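Local coordinates for protein prolyl endopeptidase (PDB 2BKL) that probably cleaves oligopeptides on the carboxyl side of proline, and to a lesser extent of alanine, as a serine peptidase of the prolyl oligopeptidase family, at residues Y285-E290 against A320-V325; E312-D317 against L334-D339; Q36-A41 against A641-E646; H45-L50 against S664-S669. One frame throughout, in Å; residues are numbered along the deposited sequence.

How the contacts relate
Contacts 1 and 2 lie in the beta-propeller, contacts 3 and 4 about 43 to 47 Å from them, centre to centre, across the chain's centre in the alpha/beta-hydrolase domain. Contacts 1 and 2 have centres 7 Å apart and join consecutive four-stranded blades, contact 1 using strand 321-328 and contact 2 its neighbour 331-338 in the same sheet; their segments alternate along the chain. Contacts 3 and 4, with centres 13 Å apart, both use helix 33-51, holding it to strand 641-646 and helix 657-674. The two propeller contacts are nested inside the long loops these close. The hydrolase domain, which supplies pocket residues Ser533 and His651, is thus completed by a helix preceding the propeller in the chain.

Contact 1: Y285-E290 against A320-V325; sequences YVLTDE and ASLLSV
Leu287 of strand 283-288 supplies nearly all the contact from its side, its two methyl branches dividing the work against Leu322, Val325 and the backbone of strand 321-328. Among the apolar pairs the tightest is Leu287 CD1 to Leu322 CD2 at 3.4 Å, closer than usual for two methyl carbons, as the side chains pass at a slant; Leu322 CG lies 3.8 Å from the same Leu287 CD1. Val325 CG2 closes in on Leu287 CD1 at 4.0 Å. Leu287 is set with CG anti to its own nitrogen (chi1 171°), and the fork beyond sends CD2 to the other kind of partner, main-chain atoms: Leu287 CD2 sits 3.8 Å from Ser324 CA and 3.9 Å from Leu323 O. That backbone is locally deformed, because Leu323 and Ser324 both face Glu335 in a classic beta bulge. Shortening Leu287 to an alanine would probably leave Leu322 CD2 and Val325 CG2 without their shared methyl partner and open a gap between the strands. Polar links lie to the side: Thr288 OG1 accepts from Glu290 N at 3.0 Å in an ST turn. The strands run nearly antiparallel (159°) but belong to successive blades of the beta-propeller. Leu287 pairs through its backbone with Glu276 of strand 275-280, whereas Leu322 and Val325 also rest on Val297 of strand 296-300, and Tyr336 of strand 331-338 touches Leu322.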
loop_
_atom_site.group_PDB
_atom_site.type_symbol
_atom_site.label_atom_id
_atom_site.label_comp_id
_atom_site.label_asym_id
_atom_site.label_seq_id
_atom_site.Cartn_x
_atom_site.Cartn_y
_atom_site.Cartn_z
ATOM N N TYR A 285 18.155 9.348 -16.489
ATOM C CA TYR A 285 18.550 8.148 -15.761
ATOM C C TYR A 285 17.350 7.217 -15.729
ATOM O O TYR A 285 16.329 7.551 -15.174
ATOM C CB TYR A 285 19.081 8.501 -14.350
ATOM C CG TYR A 285 20.289 9.402 -14.469
ATOM C CD1 TYR A 285 20.144 10.781 -14.543
ATOM C CD2 TYR A 285 21.562 8.871 -14.612
ATOM C CE1 TYR A 285 21.236 11.611 -14.751
ATOM C CE2 TYR A 285 22.683 9.705 -14.811
ATOM C CZ TYR A 285 22.500 11.070 -14.872
ATOM O OH TYR A 285 23.575 11.881 -15.101
ATOM N N VAL A 286 17.488 6.067 -16.362
ATOM C CA VAL A 286 16.371 5.165 -16.602
ATOM C C VAL A 286 16.586 3.892 -15.803
ATOM O O VAL A 286 17.532 3.149 -16.067
ATOM C CB VAL A 286 16.233 4.810 -18.101
ATOM C CG1 VAL A 286 15.090 3.843 -18.333
ATOM C CG2 VAL A 286 16.046 6.047 -18.935
ATOM N N LEU A 287 15.695 3.646 -14.856
ATOM C CA LEU A 287 15.688 2.426 -14.067
ATOM C C LEU A 287 14.744 1.451 -14.725
ATOM O O LEU A 287 13.570 1.777 -14.941
ATOM C CB LEU A 287 15.209 2.724 -12.635
ATOM C CG LEU A 287 14.947 1.522 -11.732
ATOM C CD1 LEU A 287 16.214 0.721 -11.421
ATOM C CD2 LEU A 287 14.253 2.004 -10.447
ATOM N N THR A 288 15.216 0.256 -15.052
ATOM C CA THR A 288 14.406 -0.690 -15.816
ATOM C C THR A 288 14.725 -2.140 -15.546
ATOM O O THR A 288 15.855 -2.488 -15.156
ATOM C CB THR A 288 14.562 -0.365 -17.327
ATOM O OG1 THR A 288 13.743 -1.236 -18.106
ATOM C CG2 THR A 288 15.967 -0.621 -17.803
ATOM N N ASP A 289 13.720 -2.993 -15.756
ATOM C CA ASP A 289 13.909 -4.435 -15.747
ATOM C C ASP A 289 14.079 -5.035 -17.156
ATOM O O ASP A 289 14.151 -6.249 -17.313
ATOM C CB ASP A 289 12.828 -5.176 -14.920
ATOM C CG ASP A 289 11.457 -4.940 -15.394
ATOM O OD1 ASP A 289 11.295 -4.464 -16.540
ATOM O OD2 ASP A 289 10.455 -5.248 -14.681
ATOM N N GLU A 290 14.184 -4.184 -18.168
ATOM C CA GLU A 290 14.451 -4.675 -19.514
ATOM C C GLU A 290 15.776 -5.421 -19.558
ATOM O O GLU A 290 16.822 -4.843 -19.250
ATOM C CB GLU A 290 14.442 -3.530 -20.516
ATOM C CG GLU A 290 14.381 -4.008 -21.970
ATOM C CD GLU A 290 15.009 -3.030 -22.935
ATOM O OE1 GLU A 290 14.417 -1.942 -23.173
ATOM O OE2 GLU A 290 16.082 -3.367 -23.494
ATOM N N ALA A 320 21.208 -8.954 -5.735
ATOM C CA ALA A 320 20.291 -8.038 -5.081
ATOM C C ALA A 320 19.270 -7.410 -6.034
ATOM O O ALA A 320 19.582 -7.188 -7.209
ATOM C CB ALA A 320 21.073 -6.920 -4.390
ATOM N N SER A 321 18.072 -7.144 -5.543
ATOM C CA SER A 321 17.025 -6.525 -6.343
ATOM C C SER A 321 17.119 -5.016 -6.209
ATOM O O SER A 321 17.054 -4.487 -5.110
ATOM C CB SER A 321 15.644 -6.971 -5.883
ATOM O OG SER A 321 15.531 -8.386 -5.945
ATOM N N LEU A 322 17.234 -4.302 -7.323
ATOM C CA LEU A 322 17.283 -2.855 -7.310
ATOM C C LEU A 322 15.865 -2.328 -7.334
ATOM O O LEU A 322 15.122 -2.633 -8.251
ATOM C CB LEU A 322 18.097 -2.331 -8.494
ATOM C CG LEU A 322 18.180 -0.802 -8.609
ATOM C CD1 LEU A 322 18.754 -0.167 -7.346
ATOM C CD2 LEU A 322 18.967 -0.374 -9.801
ATOM N N LEU A 323 15.460 -1.601 -6.283
ATOM C CA LEU A 323 14.069 -1.129 -6.136
ATOM C C LEU A 323 13.852 0.291 -6.586
ATOM O O LEU A 323 12.788 0.606 -7.107
ATOM C CB LEU A 323 13.613 -1.225 -4.674
ATOM C CG LEU A 323 13.655 -2.552 -3.970
ATOM C CD1 LEU A 323 12.997 -2.342 -2.583
ATOM C CD2 LEU A 323 12.992 -3.618 -4.797
ATOM N N SER A 324 14.806 1.181 -6.318
ATOM C CA SER A 324 14.609 2.582 -6.663
ATOM C C SER A 324 15.943 3.289 -6.791
ATOM O O SER A 324 16.980 2.837 -6.253
ATOM C CB SER A 324 13.767 3.312 -5.634
ATOM O OG SER A 324 14.468 3.464 -4.431
ATOM N N VAL A 325 15.885 4.400 -7.489
ATOM C CA VAL A 325 17.022 5.261 -7.720
ATOM C C VAL A 325 16.558 6.656 -7.464
ATOM O O VAL A 325 15.540 7.093 -8.017
ATOM C CB VAL A 325 17.494 5.211 -9.180
ATOM C CG1 VAL A 325 18.621 6.195 -9.386
ATOM C CG2 VAL A 325 17.905 3.833 -9.545
#

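Contact 2: E312-D317 against L334-D339; sequences EIVPED and LEYLKD
Val314 meets Tyr336 and Leu334 at a seam between two blades of the beta-propeller, where the last strand of one four-stranded sheet gives way to the link leading into the next. Val314 and Tyr336 advance from opposite directions, so that Val314 CG1 comes to 3.5 Å from Tyr336 OH, touching the phenol at its far end. The same methyl faces Leu334 tip to tip, with Val314 CG1 and Leu334 CD1 4.0 Å apart. With CG1 anti to the backbone nitrogen (chi1 -180°), this one methyl points between the phenol end and Leu334. The backbone here is irregular: Val314 and Ile313 form a classic beta bulge opposite Val297. Farther along the ring, Asp317 approaches slantwise through its methylene: Asp317 CB lies 3.9 Å from Tyr336 CE1. The carboxylate beyond is engaged elsewhere, OD1 accepting from the backbone nitrogens of Ser319 and Ala320 and OD2 forming a salt bridge with Arg345. Since Arg345 also makes a cation-pi contact with Tyr336, one arginine ties the acid and the ring together. A water in the plane of the tyrosine ring, at its edge, joins the backbone of the link to the Tyr336 hydroxyl. It lies 2.8 Å from Pro315 O and 2.7 Å from Tyr336 OH, hydrogen-bonded to both.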
loop_
_atom_site.group_PDB
_atom_site.type_symbol
_atom_site.label_atom_id
_atom_site.label_comp_id
_atom_site.label_asym_id
_atom_site.label_seq_id
_atom_site.Cartn_x
_atom_site.Cartn_y
_atom_site.Cartn_z
ATOM N N GLU A 312 24.455 1.583 -20.394
ATOM C CA GLU A 312 24.311 0.988 -19.087
ATOM C C GLU A 312 25.354 1.580 -18.140
ATOM O O GLU A 312 26.549 1.490 -18.395
ATOM C CB GLU A 312 24.475 -0.515 -19.180
ATOM C CG GLU A 312 24.230 -1.259 -17.882
ATOM C CD GLU A 312 24.438 -2.742 -18.028
ATOM O OE1 GLU A 312 25.586 -3.151 -18.351
ATOM O OE2 GLU A 312 23.480 -3.507 -17.829
ATOM N N ILE A 313 24.915 2.189 -17.049
ATOM C CA ILE A 313 25.847 2.727 -16.045
ATOM C C ILE A 313 25.820 1.978 -14.703
ATOM O O ILE A 313 26.788 2.050 -13.961
ATOM C CB ILE A 313 25.637 4.234 -15.824
ATOM C CG1 ILE A 313 24.216 4.556 -15.364
ATOM C CG2 ILE A 313 25.964 5.020 -17.106
ATOM C CD1 ILE A 313 24.081 5.983 -14.766
ATOM N N VAL A 314 24.723 1.299 -14.381
ATOM C CA VAL A 314 24.663 0.462 -13.187
ATOM C C VAL A 314 24.126 -0.882 -13.633
ATOM O O VAL A 314 22.918 -1.037 -13.884
ATOM C CB VAL A 314 23.763 1.041 -12.068
ATOM C CG1 VAL A 314 23.764 0.089 -10.834
ATOM C CG2 VAL A 314 24.227 2.390 -11.649
ATOM N N PRO A 315 25.003 -1.854 -13.850
ATOM C CA PRO A 315 24.535 -3.168 -14.281
ATOM C C PRO A 315 23.679 -3.879 -13.265
ATOM O O PRO A 315 23.688 -3.531 -12.097
ATOM C CB PRO A 315 25.846 -3.943 -14.524
ATOM C CG PRO A 315 26.838 -2.909 -14.762
ATOM C CD PRO A 315 26.470 -1.770 -13.855
ATOM N N GLU A 316 22.906 -4.852 -13.719
ATOM C CA GLU A 316 22.159 -5.699 -12.810
ATOM C C GLU A 316 23.094 -6.326 -11.782
ATOM O O GLU A 316 24.167 -6.844 -12.134
ATOM C CB GLU A 316 21.433 -6.802 -13.596
ATOM C CG GLU A 316 20.428 -7.602 -12.796
ATOM C CD GLU A 316 19.758 -8.721 -13.581
ATOM O OE1 GLU A 316 20.322 -9.175 -14.612
ATOM O OE2 GLU A 316 18.696 -9.182 -13.138
ATOM N N ASP A 317 22.683 -6.297 -10.529
ATOM C CA ASP A 317 23.476 -6.903 -9.466
ATOM C C ASP A 317 23.459 -8.421 -9.567
ATOM O O ASP A 317 22.519 -9.006 -10.085
ATOM C CB ASP A 317 22.966 -6.434 -8.101
ATOM C CG ASP A 317 23.946 -6.741 -6.985
ATOM O OD1 ASP A 317 23.816 -7.815 -6.361
ATOM O OD2 ASP A 317 24.847 -5.946 -6.666
ATOM N N LEU A 334 20.939 4.309 -4.577
ATOM C CA LEU A 334 20.398 3.055 -5.107
ATOM C C LEU A 334 19.922 2.212 -3.923
ATOM O O LEU A 334 20.708 1.820 -3.045
ATOM C CB LEU A 334 21.466 2.299 -5.883
ATOM C CG LEU A 334 22.249 3.064 -6.968
ATOM C CD1 LEU A 334 23.405 2.262 -7.503
ATOM C CD2 LEU A 334 21.331 3.388 -8.052
ATOM N N GLU A 335 18.642 1.889 -3.924
ATOM C CA GLU A 335 18.035 1.082 -2.871
ATOM C C GLU A 335 17.888 -0.342 -3.386
ATOM O O GLU A 335 17.119 -0.604 -4.307
ATOM C CB GLU A 335 16.664 1.624 -2.487
ATOM C CG GLU A 335 15.995 0.876 -1.339
ATOM C CD GLU A 335 14.518 1.195 -1.195
ATOM O OE1 GLU A 335 13.936 1.975 -1.972
ATOM O OE2 GLU A 335 13.915 0.581 -0.302
ATOM N N TYR A 336 18.630 -1.246 -2.769
ATOM C CA TYR A 336 18.650 -2.689 -3.073
ATOM C C TYR A 336 17.934 -3.470 -1.962
ATOM O O TYR A 336 17.836 -3.016 -0.832
ATOM C CB TYR A 336 20.059 -3.212 -3.209
ATOM C CG TYR A 336 20.752 -2.789 -4.484
ATOM C CD1 TYR A 336 20.591 -3.503 -5.665
ATOM C CD2 TYR A 336 21.548 -1.662 -4.518
ATOM C CE1 TYR A 336 21.246 -3.120 -6.831
ATOM C CE2 TYR A 336 22.160 -1.264 -5.644
ATOM C CZ TYR A 336 22.027 -1.999 -6.816
ATOM O OH TYR A 336 22.651 -1.598 -7.986
ATOM N N LEU A 337 17.438 -4.652 -2.329
ATOM C CA LEU A 337 16.929 -5.628 -1.391
ATOM C C LEU A 337 17.733 -6.898 -1.529
ATOM O O LEU A 337 17.826 -7.452 -2.628
ATOM C CB LEU A 337 15.465 -5.914 -1.687
ATOM C CG LEU A 337 14.535 -6.200 -0.525
ATOM C CD1 LEU A 337 14.386 -4.977 0.372
ATOM C CD2 LEU A 337 13.167 -6.654 -1.043
ATOM N N LYS A 338 18.321 -7.367 -0.440
ATOM C CA LYS A 338 19.079 -8.624 -0.376
ATOM C C LYS A 338 18.324 -9.512 0.595
ATOM O O LYS A 338 18.235 -9.190 1.784
ATOM C CB LYS A 338 20.519 -8.391 0.125
ATOM C CG LYS A 338 21.338 -7.424 -0.737
ATOM C CD LYS A 338 22.727 -7.095 -0.140
ATOM C CE LYS A 338 23.586 -8.345 0.087
ATOM N NZ LYS A 338 24.957 -7.950 0.602
ATOM N N ASP A 339 17.777 -10.613 0.085
ATOM C CA ASP A 339 16.901 -11.485 0.879
ATOM C C ASP A 339 15.914 -10.678 1.734
ATOM O O ASP A 339 15.796 -10.876 2.932
ATOM C CB ASP A 339 17.729 -12.437 1.745
ATOM C CG ASP A 339 18.476 -13.452 0.930
ATOM O OD1 ASP A 339 17.865 -14.077 0.042
ATOM O OD2 ASP A 339 19.684 -13.709 1.132
HETATM O O HOH W 1 21.780 -2.926 -10.173
#

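Contact 3: Q36-A41 against A641-E646; sequences QTWMTA and ALLRIE
Met39 and Ile645 mark the nearest backbone approach, their CA atoms 8.0 Å apart, where helix 33-51 crosses an edge strand, 641-646, of the eight-stranded alpha/beta-hydrolase sheet. The helix segment is regular, with Thr40 N bonded to Gln36 O at 3.0 Å, and the strand segment is extended, its pairing with strand 607-613 leaving the outer edge turned to the helix. There the helix answers the edge with polar side chains: Asn43 OD1 accepts from Ile645 N, and Arg47 NH2 donates to Ile645 O. Leu643 and Ile645 project from the same face of the strand, each to a different helix residue. Trp38 is swung toward the sheet by its first torsion (chi1 -179°); its side chain and that of Leu643 cross at about a right angle, and Trp38 CZ3 at the far end of the indole lies 3.9 Å from Leu643 CD2. The indole nitrogen is engaged elsewhere, with Thr6 OG1, while Val628 and Arg625 of helix 622-632 also pack on Trp38. Ile645 reaches out through its long branch, so that Ile645 CD1 touches both the side chain and the backbone of one residue: it is 3.9 Å from Met39 CB and 3.7 Å from Met39 O. On the opposite face of the strand, Arg644 NH1 forms a 2.8 Å salt bridge to Glu646 OE1, which it meets from above the carboxylate plane.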
loop_
_atom_site.group_PDB
_atom_site.type_symbol
_atom_site.label_atom_id
_atom_site.label_comp_id
_atom_site.label_asym_id
_atom_site.label_seq_id
_atom_site.Cartn_x
_atom_site.Cartn_y
_atom_site.Cartn_z
ATOM N N GLN A 36 -28.703 -2.271 3.386
ATOM C CA GLN A 36 -28.286 -1.398 4.489
ATOM C C GLN A 36 -28.748 -1.914 5.840
ATOM O O GLN A 36 -27.974 -1.915 6.794
ATOM C CB GLN A 36 -28.795 0.028 4.271
ATOM C CG GLN A 36 -28.122 0.715 3.107
ATOM C CD GLN A 36 -26.653 1.070 3.375
ATOM O OE1 GLN A 36 -26.269 1.405 4.514
ATOM N NE2 GLN A 36 -25.833 1.017 2.329
ATOM N N THR A 37 -29.989 -2.390 5.933
ATOM C CA THR A 37 -30.473 -2.977 7.182
ATOM C C THR A 37 -29.627 -4.192 7.635
ATOM O O THR A 37 -29.292 -4.356 8.829
ATOM C CB THR A 37 -31.945 -3.388 7.019
ATOM O OG1 THR A 37 -32.730 -2.202 6.817
ATOM C CG2 THR A 37 -32.499 -4.002 8.264
ATOM N N TRP A 38 -29.293 -5.043 6.672
ATOM C CA TRP A 38 -28.480 -6.235 6.924
ATOM C C TRP A 38 -27.080 -5.863 7.390
ATOM O O TRP A 38 -26.541 -6.462 8.329
ATOM C CB TRP A 38 -28.472 -7.087 5.657
ATOM C CG TRP A 38 -27.729 -8.354 5.696
ATOM C CD1 TRP A 38 -28.249 -9.575 5.977
ATOM C CD2 TRP A 38 -26.335 -8.559 5.409
ATOM N NE1 TRP A 38 -27.276 -10.546 5.886
ATOM C CE2 TRP A 38 -26.091 -9.948 5.525
ATOM C CE3 TRP A 38 -25.267 -7.708 5.048
ATOM C CZ2 TRP A 38 -24.836 -10.504 5.282
ATOM C CZ3 TRP A 38 -24.020 -8.262 4.827
ATOM C CH2 TRP A 38 -23.813 -9.634 4.948
ATOM N N MET A 39 -26.497 -4.870 6.737
ATOM C CA MET A 39 -25.187 -4.354 7.123
ATOM C C MET A 39 -25.179 -3.870 8.571
ATOM O O MET A 39 -24.301 -4.212 9.358
ATOM C CB MET A 39 -24.771 -3.231 6.190
ATOM C CG MET A 39 -24.415 -3.724 4.800
ATOM S SD MET A 39 -24.420 -2.452 3.546
ATOM C CE MET A 39 -23.278 -1.325 4.158
ATOM N N THR A 40 -26.168 -3.065 8.915
ATOM C CA THR A 40 -26.267 -2.560 10.273
ATOM C C THR A 40 -26.387 -3.710 11.266
ATOM O O THR A 40 -25.744 -3.710 12.317
ATOM C CB THR A 40 -27.476 -1.631 10.352
ATOM O OG1 THR A 40 -27.263 -0.514 9.490
ATOM C CG2 THR A 40 -27.643 -1.044 11.775
ATOM N N ALA A 41 -27.223 -4.693 10.943
ATOM C CA ALA A 41 -27.415 -5.846 11.821
ATOM C C ALA A 41 -26.165 -6.720 11.941
ATOM O O ALA A 41 -25.829 -7.177 13.035
ATOM C CB ALA A 41 -28.592 -6.671 11.349
ATOM N N ALA A 641 -18.274 -16.186 12.543
ATOM C CA ALA A 641 -17.936 -15.430 11.327
ATOM C C ALA A 641 -18.595 -14.066 11.473
ATOM O O ALA A 641 -19.817 -13.991 11.510
ATOM C CB ALA A 641 -18.421 -16.157 10.086
ATOM N N LEU A 642 -17.797 -13.011 11.610
ATOM C CA LEU A 642 -18.257 -11.686 11.977
ATOM C C LEU A 642 -17.915 -10.685 10.915
ATOM O O LEU A 642 -16.809 -10.740 10.378
ATOM C CB LEU A 642 -17.618 -11.257 13.311
ATOM C CG LEU A 642 -17.827 -12.188 14.506
ATOM C CD1 LEU A 642 -17.040 -11.733 15.706
ATOM C CD2 LEU A 642 -19.285 -12.303 14.866
ATOM N N LEU A 643 -18.829 -9.765 10.622
ATOM C CA LEU A 643 -18.576 -8.654 9.734
ATOM C C LEU A 643 -18.570 -7.359 10.543
ATOM O O LEU A 643 -19.610 -6.887 10.978
ATOM C CB LEU A 643 -19.647 -8.601 8.624
ATOM C CG LEU A 643 -19.551 -7.409 7.661
ATOM C CD1 LEU A 643 -18.282 -7.433 6.836
ATOM C CD2 LEU A 643 -20.768 -7.366 6.731
ATOM N N ARG A 644 -17.391 -6.800 10.748
ATOM C CA ARG A 644 -17.204 -5.538 11.439
ATOM C C ARG A 644 -17.028 -4.407 10.422
ATOM O O ARG A 644 -16.103 -4.474 9.610
ATOM C CB ARG A 644 -15.969 -5.657 12.286
ATOM C CG ARG A 644 -15.669 -4.462 13.189
ATOM C CD ARG A 644 -14.250 -4.504 13.718
ATOM N NE ARG A 644 -13.955 -3.499 14.711
ATOM C CZ ARG A 644 -13.608 -2.240 14.457
ATOM N NH1 ARG A 644 -13.513 -1.767 13.235
ATOM N NH2 ARG A 644 -13.365 -1.437 15.478
ATOM N N ILE A 645 -17.873 -3.384 10.453
ATOM C CA ILE A 645 -17.809 -2.324 9.475
ATOM C C ILE A 645 -17.325 -1.050 10.140
ATOM O O ILE A 645 -18.003 -0.499 11.013
ATOM C CB ILE A 645 -19.171 -2.121 8.787
ATOM C CG1 ILE A 645 -19.704 -3.450 8.186
ATOM C CG2 ILE A 645 -19.082 -1.004 7.725
ATOM C CD1 ILE A 645 -21.159 -3.347 7.639
ATOM N N GLU A 646 -16.153 -0.580 9.754
ATOM C CA GLU A 646 -15.618 0.641 10.331
ATOM C C GLU A 646 -16.327 1.840 9.732
ATOM O O GLU A 646 -16.470 1.926 8.516
ATOM C CB GLU A 646 -14.125 0.713 10.033
ATOM C CG GLU A 646 -13.375 1.907 10.608
ATOM C CD GLU A 646 -12.915 1.723 12.038
ATOM O OE1 GLU A 646 -12.356 0.650 12.362
ATOM O OE2 GLU A 646 -13.031 2.704 12.816
#

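Contact 4: H45-L50 against S664-S669; sequences HAREAL and SVDLYS
Asp666 of helix 657-674 lays its whole side chain against Leu50 of helix 33-51, where the helix axes, inclined at 67°, come within 10.7 Å. At its root, Asp666 CB is 3.9 Å from Leu50 CD2, a methyl that also touches the main chain at Asp666 O. One bond on, Asp666 CG stands anti to the carbonyl carbon (chi1 -76°), which lays the carboxylate along Leu50, with Leu50 CD1 3.7 Å from Asp666 CG. The carboxylate then divides: Asp666 OD1 passes 3.8 Å from Leu50 CB and forms a salt bridge with Arg56, while Asp666 OD2 sits 3.7 Å from Leu50 CD1 and forms another with Arg644. OD2 also accepts from a water at 2.6 Å, which accepts from Arg47 NH1 at 3.1 Å. Directly, Arg47 is near by charge alone: Arg47 NH1 is 4.2 Å from Asp666 OD2, which lies well out of the guanidinium plane; Arg47 NE is held by Asn43. A leucine in place of Asp666 would probably leave Arg56 and Arg644 without their shared counter-charge and the water without this acceptor. The buried carboxylate, packed on Leu50, salt-bridged to two arginines and water-linked to a third, is likely to stay ionised and to bind the two helices electrostatically.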
loop_
_atom_site.group_PDB
_atom_site.type_symbol
_atom_site.label_atom_id
_atom_site.label_comp_id
_atom_site.label_asym_id
_atom_site.label_seq_id
_atom_site.Cartn_x
_atom_site.Cartn_y
_atom_site.Cartn_z
ATOM N N HIS A 45 -24.069 -7.169 15.436
ATOM C CA HIS A 45 -23.764 -8.501 15.922
ATOM C C HIS A 45 -22.261 -8.668 16.186
ATOM O O HIS A 45 -21.860 -9.181 17.211
ATOM C CB HIS A 45 -24.236 -9.570 14.933
ATOM C CG HIS A 45 -23.797 -10.945 15.300
ATOM N ND1 HIS A 45 -24.351 -11.653 16.346
ATOM C CD2 HIS A 45 -22.819 -11.726 14.788
ATOM C CE1 HIS A 45 -23.746 -12.826 16.441
ATOM N NE2 HIS A 45 -22.811 -12.896 15.513
ATOM N N ALA A 46 -21.448 -8.152 15.268
ATOM C CA ALA A 46 -20.016 -8.274 15.435
ATOM C C ALA A 46 -19.554 -7.481 16.663
ATOM O O ALA A 46 -18.767 -7.989 17.445
ATOM C CB ALA A 46 -19.301 -7.800 14.195
ATOM N N ARG A 47 -20.046 -6.268 16.841
ATOM C CA ARG A 47 -19.605 -5.443 17.964
ATOM C C ARG A 47 -20.057 -6.064 19.289
ATOM O O ARG A 47 -19.307 -6.038 20.268
ATOM C CB ARG A 47 -20.155 -4.015 17.888
ATOM C CG ARG A 47 -19.875 -3.236 16.606
ATOM C CD ARG A 47 -18.449 -3.221 16.211
ATOM N NE ARG A 47 -18.219 -2.379 15.009
ATOM C CZ ARG A 47 -17.495 -1.268 14.983
ATOM N NH1 ARG A 47 -16.880 -0.838 16.067
ATOM N NH2 ARG A 47 -17.328 -0.613 13.847
ATOM N N GLU A 48 -21.270 -6.610 19.317
ATOM C CA GLU A 48 -21.808 -7.287 20.511
ATOM C C GLU A 48 -20.938 -8.477 20.877
ATOM O O GLU A 48 -20.589 -8.677 22.048
ATOM C CB GLU A 48 -23.266 -7.748 20.282
ATOM C CG GLU A 48 -23.877 -8.544 21.447
ATOM C CD GLU A 48 -24.256 -9.996 21.110
ATOM O OE1 GLU A 48 -25.381 -10.225 20.597
ATOM O OE2 GLU A 48 -23.445 -10.927 21.388
ATOM N N ALA A 49 -20.562 -9.268 19.876
ATOM C CA ALA A 49 -19.752 -10.443 20.107
ATOM C C ALA A 49 -18.344 -10.062 20.580
ATOM O O ALA A 49 -17.837 -10.647 21.524
ATOM C CB ALA A 49 -19.694 -11.305 18.847
ATOM N N LEU A 50 -17.754 -9.062 19.928
ATOM C CA LEU A 50 -16.410 -8.600 20.254
ATOM C C LEU A 50 -16.332 -8.075 21.700
ATOM O O LEU A 50 -15.345 -8.266 22.385
ATOM C CB LEU A 50 -15.965 -7.493 19.272
ATOM C CG LEU A 50 -15.668 -7.933 17.806
ATOM C CD1 LEU A 50 -15.832 -6.814 16.793
ATOM C CD2 LEU A 50 -14.267 -8.507 17.721
ATOM N N SER A 664 -7.809 -2.432 16.878
ATOM C CA SER A 664 -6.818 -3.354 17.391
ATOM C C SER A 664 -7.353 -4.101 18.598
ATOM O O SER A 664 -7.065 -5.273 18.731
ATOM C CB SER A 664 -5.505 -2.627 17.735
ATOM O OG SER A 664 -4.870 -2.199 16.533
ATOM N N VAL A 665 -8.094 -3.429 19.484
ATOM C CA VAL A 665 -8.709 -4.100 20.613
ATOM C C VAL A 665 -9.619 -5.229 20.083
ATOM O O VAL A 665 -9.616 -6.346 20.590
ATOM C CB VAL A 665 -9.503 -3.121 21.534
ATOM C CG1 VAL A 665 -10.276 -3.888 22.594
ATOM C CG2 VAL A 665 -8.558 -2.084 22.187
ATOM N N ASP A 666 -10.418 -4.909 19.079
ATOM C CA ASP A 666 -11.322 -5.876 18.484
ATOM C C ASP A 666 -10.572 -7.050 17.871
ATOM O O ASP A 666 -10.926 -8.183 18.129
ATOM C CB ASP A 666 -12.246 -5.193 17.480
ATOM C CG ASP A 666 -13.354 -4.391 18.145
ATOM O OD1 ASP A 666 -13.584 -4.493 19.375
ATOM O OD2 ASP A 666 -14.084 -3.627 17.490
ATOM N N LEU A 667 -9.554 -6.784 17.070
ATOM C CA LEU A 667 -8.769 -7.812 16.412
ATOM C C LEU A 667 -8.142 -8.738 17.409
ATOM O O LEU A 667 -8.322 -9.949 17.323
ATOM C CB LEU A 667 -7.680 -7.155 15.546
ATOM C CG LEU A 667 -6.939 -8.052 14.544
ATOM C CD1 LEU A 667 -6.275 -7.171 13.444
ATOM C CD2 LEU A 667 -5.924 -8.936 15.183
ATOM N N TYR A 668 -7.422 -8.191 18.385
ATOM C CA TYR A 668 -6.638 -9.037 19.278
ATOM C C TYR A 668 -7.527 -9.725 20.309
ATOM O O TYR A 668 -7.248 -10.872 20.679
ATOM C CB TYR A 668 -5.397 -8.303 19.870
ATOM C CG TYR A 668 -4.316 -8.151 18.797
ATOM C CD1 TYR A 668 -3.514 -9.225 18.463
ATOM C CD2 TYR A 668 -4.112 -6.947 18.122
ATOM C CE1 TYR A 668 -2.541 -9.127 17.459
ATOM C CE2 TYR A 668 -3.116 -6.828 17.122
ATOM C CZ TYR A 668 -2.338 -7.939 16.804
ATOM O OH TYR A 668 -1.366 -7.897 15.806
ATOM N N SER A 669 -8.632 -9.101 20.727
ATOM C CA SER A 669 -9.570 -9.795 21.599
ATOM C C SER A 669 -10.294 -10.962 20.879
ATOM O O SER A 669 -10.487 -12.005 21.483
ATOM C CB SER A 669 -10.502 -8.820 22.325
ATOM O OG SER A 669 -11.488 -8.259 21.481
HETATM O O HOH W 2 -16.101 -2.473 18.578
#